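Long-range contacts in Cif-like 1 wild-type (Burkholderia cenocepacia, PDB 7JQX), which is thought to act as a Cif-like epoxide hydrolase of the alpha/beta hydrolase fold and assembles into an octamer: residues Ser27-Gln32 with Tyr40-Pro45; Pro151-Trp156 with Ala267-Leu272. All coordinates share one frame; numbering follows the deposited sequence.

Interaction 1: Ser27-Gln32 with Tyr40-Pro45; sequences SRRYAQ and YVTGGP
Tyr40 CG stands between its backbone N and carbonyl carbon (chi1 64°), which carries the ring across to strand 27-32, while Arg29, with CG anti to its carbonyl carbon (chi1 -84°) and an extended chain, runs the other way toward Thr42. Within this directly opposed pair of Arg29 and Tyr40, Arg29 CB sits over one face of the Tyr40 ring, 4.0 Å from the centroid of that ring, in a CH-pi contact. Farther along, Thr42 CG2 lies over one face of the Arg29 guanidinium, 3.7 Å from Arg29 NH1. The guanidinium and the phenol ring are nearly perpendicular, and a water in the planes of both groups accepts from Arg29 NH1 and hydrogen-bonds to Tyr40 OH. A second water, also in the ring plane, links Tyr40 OH to Tyr30 O, so the phenol oxygen is tethered to strand 27-32 by two bridges. Beneath these side chains lies an antiparallel beta hairpin at one margin of the mixed sheet of the alpha/beta hydrolase fold. Ser27 and Thr42 exchange two backbone hydrogen bonds, as do Arg29 and Tyr40, the latter with Arg29 N to Tyr40 O at 2.9 Å and Tyr40 N to Arg29 O at 3.0 Å. Between them, Arg28 and Val41 form the non-hydrogen-bonded pair, their side chains on the other face, where Arg28 CG meets Val41 CG2 at 4.0 Å. Arg28 NE is bonded to His39, and Thr42 OG1 to Val78 O of the adjoining strand. Ser27 OG bonds to Gly12 N of a second subunit as well as to a water 2.6 Å from Ser27 OG, which also donates to Thr42 O, bringing this end of the hairpin into the octamer interface.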
loop_
_atom_site.group_PDB
_atom_site.type_symbol
_atom_site.label_atom_id
_atom_site.label_comp_id
_atom_site.label_asym_id
_atom_site.label_seq_id
_atom_site.Cartn_x
_atom_site.Cartn_y
_atom_site.Cartn_z
ATOM N N SER A 27 -35.112 0.670 -16.929
ATOM C CA SER A 27 -34.069 1.342 -17.663
ATOM C C SER A 27 -33.396 2.320 -16.733
ATOM O O SER A 27 -34.033 2.869 -15.831
ATOM C CB SER A 27 -34.649 2.095 -18.861
ATOM O OG SER A 27 -35.534 1.255 -19.560
ATOM N N ARG A 28 -32.125 2.562 -16.999
ATOM C CA ARG A 28 -31.346 3.574 -16.310
ATOM C C ARG A 28 -31.368 4.830 -17.163
ATOM O O ARG A 28 -31.223 4.760 -18.386
ATOM C CB ARG A 28 -29.908 3.098 -16.100
ATOM C CG ARG A 28 -29.766 1.928 -15.145
ATOM C CD ARG A 28 -28.305 1.474 -14.962
ATOM N NE ARG A 28 -27.388 2.605 -14.912
ATOM C CZ ARG A 28 -26.073 2.512 -15.096
ATOM N NH1 ARG A 28 -25.514 1.333 -15.344
ATOM N NH2 ARG A 28 -25.307 3.601 -15.046
ATOM N N ARG A 29 -31.578 5.977 -16.522
ATOM C CA ARG A 29 -31.679 7.237 -17.244
ATOM C C ARG A 29 -31.095 8.375 -16.405
ATOM O O ARG A 29 -30.870 8.249 -15.196
ATOM C CB ARG A 29 -33.132 7.539 -17.637
ATOM C CG ARG A 29 -33.570 6.867 -18.945
ATOM C CD ARG A 29 -35.074 6.695 -18.990
ATOM N NE ARG A 29 -35.487 5.568 -19.836
ATOM C CZ ARG A 29 -36.733 5.366 -20.276
ATOM N NH1 ARG A 29 -37.700 6.219 -19.964
ATOM N NH2 ARG A 29 -37.017 4.305 -21.022
ATOM N N TYR A 30 -30.830 9.491 -17.069
ATOM C CA TYR A 30 -30.308 10.676 -16.415
ATOM C C TYR A 30 -31.241 11.852 -16.617
ATOM O O TYR A 30 -31.944 11.944 -17.630
ATOM C CB TYR A 30 -28.930 11.043 -16.943
ATOM C CG TYR A 30 -27.899 9.983 -16.681
ATOM C CD1 TYR A 30 -27.623 9.029 -17.641
ATOM C CD2 TYR A 30 -27.197 9.931 -15.472
ATOM C CE1 TYR A 30 -26.683 8.045 -17.432
ATOM C CE2 TYR A 30 -26.241 8.939 -15.247
ATOM C CZ TYR A 30 -25.995 7.997 -16.247
ATOM O OH TYR A 30 -25.069 6.997 -16.076
ATOM N N ALA A 31 -31.239 12.742 -15.633
ATOM C CA ALA A 31 -31.943 14.010 -15.711
ATOM C C ALA A 31 -30.948 15.105 -15.372
ATOM O O ALA A 31 -30.337 15.076 -14.297
ATOM C CB ALA A 31 -33.135 14.052 -14.753
ATOM N N GLN A 32 -30.815 16.034 -16.280
ATOM C CA GLN A 32 -29.966 17.135 -16.065
ATOM C C GLN A 32 -30.781 18.266 -15.488
ATOM O O GLN A 32 -31.696 18.739 -16.080
ATOM C CB GLN A 32 -29.367 17.579 -17.367
ATOM C CG GLN A 32 -28.297 18.611 -17.231
ATOM C CD GLN A 32 -27.081 18.072 -16.559
ATOM O OE1 GLN A 32 -26.557 17.075 -16.937
ATOM N NE2 GLN A 32 -26.626 18.755 -15.573
ATOM N N TYR A 40 -31.478 7.855 -12.325
ATOM C CA TYR A 40 -32.653 7.176 -11.795
ATOM C C TYR A 40 -32.963 5.975 -12.667
ATOM O O TYR A 40 -32.462 5.848 -13.783
ATOM C CB TYR A 40 -33.869 8.105 -11.704
ATOM C CG TYR A 40 -34.355 8.595 -13.043
ATOM C CD1 TYR A 40 -33.715 9.656 -13.689
ATOM C CD2 TYR A 40 -35.454 7.994 -13.674
ATOM C CE1 TYR A 40 -34.152 10.103 -14.919
ATOM C CE2 TYR A 40 -35.898 8.434 -14.903
ATOM C CZ TYR A 40 -35.247 9.488 -15.521
ATOM O OH TYR A 40 -35.694 9.927 -16.745
ATOM N N VAL A 41 -33.772 5.074 -12.130
ATOM C CA VAL A 41 -34.224 3.894 -12.851
ATOM C C VAL A 41 -35.743 3.912 -12.887
ATOM O O VAL A 41 -36.386 4.183 -11.868
ATOM C CB VAL A 41 -33.702 2.604 -12.191
ATOM C CG1 VAL A 41 -34.166 1.363 -12.989
ATOM C CG2 VAL A 41 -32.186 2.676 -12.067
ATOM N N THR A 42 -36.320 3.614 -14.050
ATOM C CA THR A 42 -37.757 3.763 -14.224
ATOM C C THR A 42 -38.328 2.604 -15.031
ATOM O O THR A 42 -37.645 1.999 -15.865
ATOM C CB THR A 42 -38.121 5.109 -14.900
ATOM O OG1 THR A 42 -39.511 5.399 -14.688
ATOM C CG2 THR A 42 -37.845 5.098 -16.392
ATOM N N GLY A 43 -39.590 2.292 -14.744
ATOM C CA GLY A 43 -40.352 1.292 -15.477
ATOM C C GLY A 43 -41.824 1.435 -15.149
ATOM O O GLY A 43 -42.223 2.267 -14.333
ATOM N N GLY A 44 -42.639 0.592 -15.779
ATOM C CA GLY A 44 -44.075 0.657 -15.606
ATOM C C GLY A 44 -44.719 1.524 -16.670
ATOM O O GLY A 44 -44.037 2.143 -17.492
ATOM N N PRO A 45 -46.047 1.600 -16.665
ATOM C CA PRO A 45 -46.758 2.321 -17.736
ATOM C C PRO A 45 -46.404 3.802 -17.760
ATOM O O PRO A 45 -46.418 4.469 -16.730
ATOM C CB PRO A 45 -48.240 2.101 -17.387
ATOM C CG PRO A 45 -48.269 0.983 -16.398
ATOM C CD PRO A 45 -46.961 1.047 -15.652
HETATM O O HOH W 1 -38.060 1.592 -19.039
HETATM O O HOH W 2 -37.662 8.617 -18.397
HETATM O O HOH W 3 -34.467 11.807 -18.090
#

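Interaction 2: Pro151-Trp156 with Ala267-Leu272; sequences PGTRIW and ARELAL
Thr153 and Glu269 bring the two backbones closest, their CA atoms 6.9 Å apart, where the start of helix 154-162 faces the C-terminal end region of helix 262-268. Glu269 is extended beyond CG and delivers its carboxylate to the first turn of the opposing helix. There OE2 of Glu269 accepts from Arg154 N through its syn lone pair, at 3.0 Å and an N-H...O angle of 161°. Glu269 OE2 also lies 3.4 Å from Thr153 CA. Arg154 bends at chi3 (-70°) and folds back over the acid: its guanidinium has Glu269 CG over one face, and its NE makes a weak, salt-bridging hydrogen bond to Glu269 OE1 at 3.4 Å. Because the guanidinium and carboxylate planes are inclined at 48°, the ion pair lacks the coplanar, two-pronged geometry.

Thr153 is the N-cap of helix 154-162, and its OG1 accepts from Trp156 N at 3.2 Å. Glu269 thus takes up a second amide of the first turn, and its negative charge near the helix's N-terminus is probably favourable. OG1 of Thr153 is also hydrogen-bonded to Val150 O, which ties the cap to the chain just ahead of it. On the other branch of Thr153, CG2 presses against Leu270 CD2 at 3.6 Å, the two side chains crossing at about a right angle. Leu270 also touches Tyr130 of helix 124-135 and Met242, while Ile155 touches Met266 and Lys262 of helix 262-268.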
loop_
_atom_site.group_PDB
_atom_site.type_symbol
_atom_site.label_atom_id
_atom_site.label_comp_id
_atom_site.label_asym_id
_atom_site.label_seq_id
_atom_site.Cartn_x
_atom_site.Cartn_y
_atom_site.Cartn_z
ATOM N N PRO A 151 -35.295 14.425 11.342
ATOM C CA PRO A 151 -34.872 15.486 12.262
ATOM C C PRO A 151 -36.039 16.367 12.676
ATOM O O PRO A 151 -36.995 16.565 11.926
ATOM C CB PRO A 151 -33.849 16.268 11.438
ATOM C CG PRO A 151 -33.254 15.207 10.542
ATOM C CD PRO A 151 -34.429 14.354 10.149
ATOM N N GLY A 152 -35.972 16.870 13.903
ATOM C CA GLY A 152 -37.014 17.699 14.456
ATOM C C GLY A 152 -38.003 16.973 15.345
ATOM O O GLY A 152 -38.621 17.621 16.198
ATOM N N THR A 153 -38.154 15.655 15.183
ATOM C CA THR A 153 -39.114 14.893 15.967
ATOM C C THR A 153 -38.541 14.576 17.350
ATOM O O THR A 153 -37.332 14.640 17.569
ATOM C CB THR A 153 -39.472 13.594 15.241
ATOM O OG1 THR A 153 -38.282 12.815 15.067
ATOM C CG2 THR A 153 -40.075 13.898 13.867
ATOM N N ARG A 154 -39.419 14.201 18.286
ATOM C CA ARG A 154 -38.931 13.829 19.611
ATOM C C ARG A 154 -38.185 12.510 19.537
ATOM O O ARG A 154 -37.200 12.312 20.250
ATOM C CB ARG A 154 -40.085 13.731 20.624
ATOM C CG ARG A 154 -41.071 14.857 20.480
ATOM C CD ARG A 154 -42.399 14.673 21.250
ATOM N NE ARG A 154 -43.235 13.632 20.667
ATOM C CZ ARG A 154 -44.535 13.416 20.876
ATOM N NH1 ARG A 154 -45.082 12.317 20.341
ATOM N NH2 ARG A 154 -45.327 14.350 21.424
ATOM N N ILE A 155 -38.612 11.606 18.645
ATOM C CA ILE A 155 -37.913 10.333 18.520
ATOM C C ILE A 155 -36.490 10.578 18.063
ATOM O O ILE A 155 -35.544 9.954 18.562
ATOM C CB ILE A 155 -38.644 9.395 17.543
ATOM C CG1 ILE A 155 -40.103 9.190 17.969
ATOM C CG2 ILE A 155 -37.904 8.055 17.463
ATOM C CD1 ILE A 155 -40.235 8.319 19.200
ATOM N N TRP A 156 -36.308 11.566 17.188
ATOM C CA TRP A 156 -34.975 11.950 16.760
ATOM C C TRP A 156 -34.179 12.513 17.924
ATOM O O TRP A 156 -33.058 12.074 18.197
ATOM C CB TRP A 156 -35.095 12.980 15.641
ATOM C CG TRP A 156 -33.824 13.580 15.193
ATOM C CD1 TRP A 156 -33.210 14.681 15.703
ATOM C CD2 TRP A 156 -33.004 13.124 14.116
ATOM N NE1 TRP A 156 -32.060 14.948 15.006
ATOM C CE2 TRP A 156 -31.906 14.002 14.029
ATOM C CE3 TRP A 156 -33.090 12.057 13.219
ATOM C CZ2 TRP A 156 -30.893 13.848 13.077
ATOM C CZ3 TRP A 156 -32.080 11.900 12.269
ATOM C CH2 TRP A 156 -30.998 12.798 12.207
ATOM N N ALA A 267 -44.174 9.680 12.953
ATOM C CA ALA A 267 -44.980 10.220 11.864
ATOM C C ALA A 267 -46.174 11.011 12.388
ATOM O O ALA A 267 -46.600 11.981 11.748
ATOM C CB ALA A 267 -45.436 9.083 10.929
ATOM N N ARG A 268 -46.690 10.659 13.568
ATOM C CA ARG A 268 -47.858 11.366 14.085
ATOM C C ARG A 268 -47.540 12.780 14.540
ATOM O O ARG A 268 -48.452 13.610 14.611
ATOM C CB ARG A 268 -48.469 10.581 15.236
ATOM C CG ARG A 268 -49.181 9.323 14.759
ATOM C CD ARG A 268 -49.999 8.704 15.863
ATOM N NE ARG A 268 -50.819 7.610 15.361
ATOM C CZ ARG A 268 -50.744 6.362 15.805
ATOM N NH1 ARG A 268 -49.883 6.049 16.769
ATOM N NH2 ARG A 268 -51.537 5.435 15.288
ATOM N N GLU A 269 -46.270 13.095 14.786
ATOM C CA GLU A 269 -45.894 14.476 15.041
ATOM C C GLU A 269 -45.825 15.280 13.758
ATOM O O GLU A 269 -45.758 16.511 13.814
ATOM C CB GLU A 269 -44.541 14.556 15.749
ATOM C CG GLU A 269 -44.231 13.431 16.719
ATOM C CD GLU A 269 -42.788 13.503 17.239
ATOM O OE1 GLU A 269 -42.226 12.449 17.651
ATOM O OE2 GLU A 269 -42.215 14.620 17.226
ATOM N N LEU A 270 -45.878 14.611 12.610
ATOM C CA LEU A 270 -45.665 15.234 11.318
ATOM C C LEU A 270 -46.941 15.449 10.527
ATOM O O LEU A 270 -47.025 16.421 9.767
ATOM C CB LEU A 270 -44.735 14.344 10.472
ATOM C CG LEU A 270 -43.351 13.971 10.962
ATOM C CD1 LEU A 270 -42.504 13.765 9.749
ATOM C CD2 LEU A 270 -42.731 15.075 11.803
ATOM N N ALA A 271 -47.934 14.582 10.710
ATOM C CA ALA A 271 -49.070 14.528 9.813
ATOM C C ALA A 271 -50.344 14.248 10.593
ATOM O O ALA A 271 -50.320 13.644 11.667
ATOM C CB ALA A 271 -48.851 13.447 8.734
ATOM N N LEU A 272 -51.473 14.634 9.995
ATOM C CA LEU A 272 -52.787 14.451 10.605
ATOM C C LEU A 272 -53.385 13.080 10.311
ATOM O O LEU A 272 -54.086 12.518 11.168
ATOM C CB LEU A 272 -53.771 15.502 10.072
ATOM C CG LEU A 272 -53.551 17.010 10.096
ATOM C CD1 LEU A 272 -54.542 17.697 9.147
ATOM C CD2 LEU A 272 -53.699 17.565 11.503
#

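How the interactions relate
Interactions 1 and 2 lie on opposite sides of the chain's centre, their own centres 32 Å apart and their nearest atoms about 23 Å apart, so they do not touch. They come in series along the chain: the 27-32/40-45 hairpin closes before residues 151-156 begin the second. Both attach to the same mixed sheet, but in different ways. Interaction 1 is built from its two strands at one margin, whereas interaction 2 joins the helices that follow strands 140-146 and 250-255, toward the other margin. One pairing is local and reaches a second subunit; the other spans 110 intervening residues, mostly helical, and stays within its own chain.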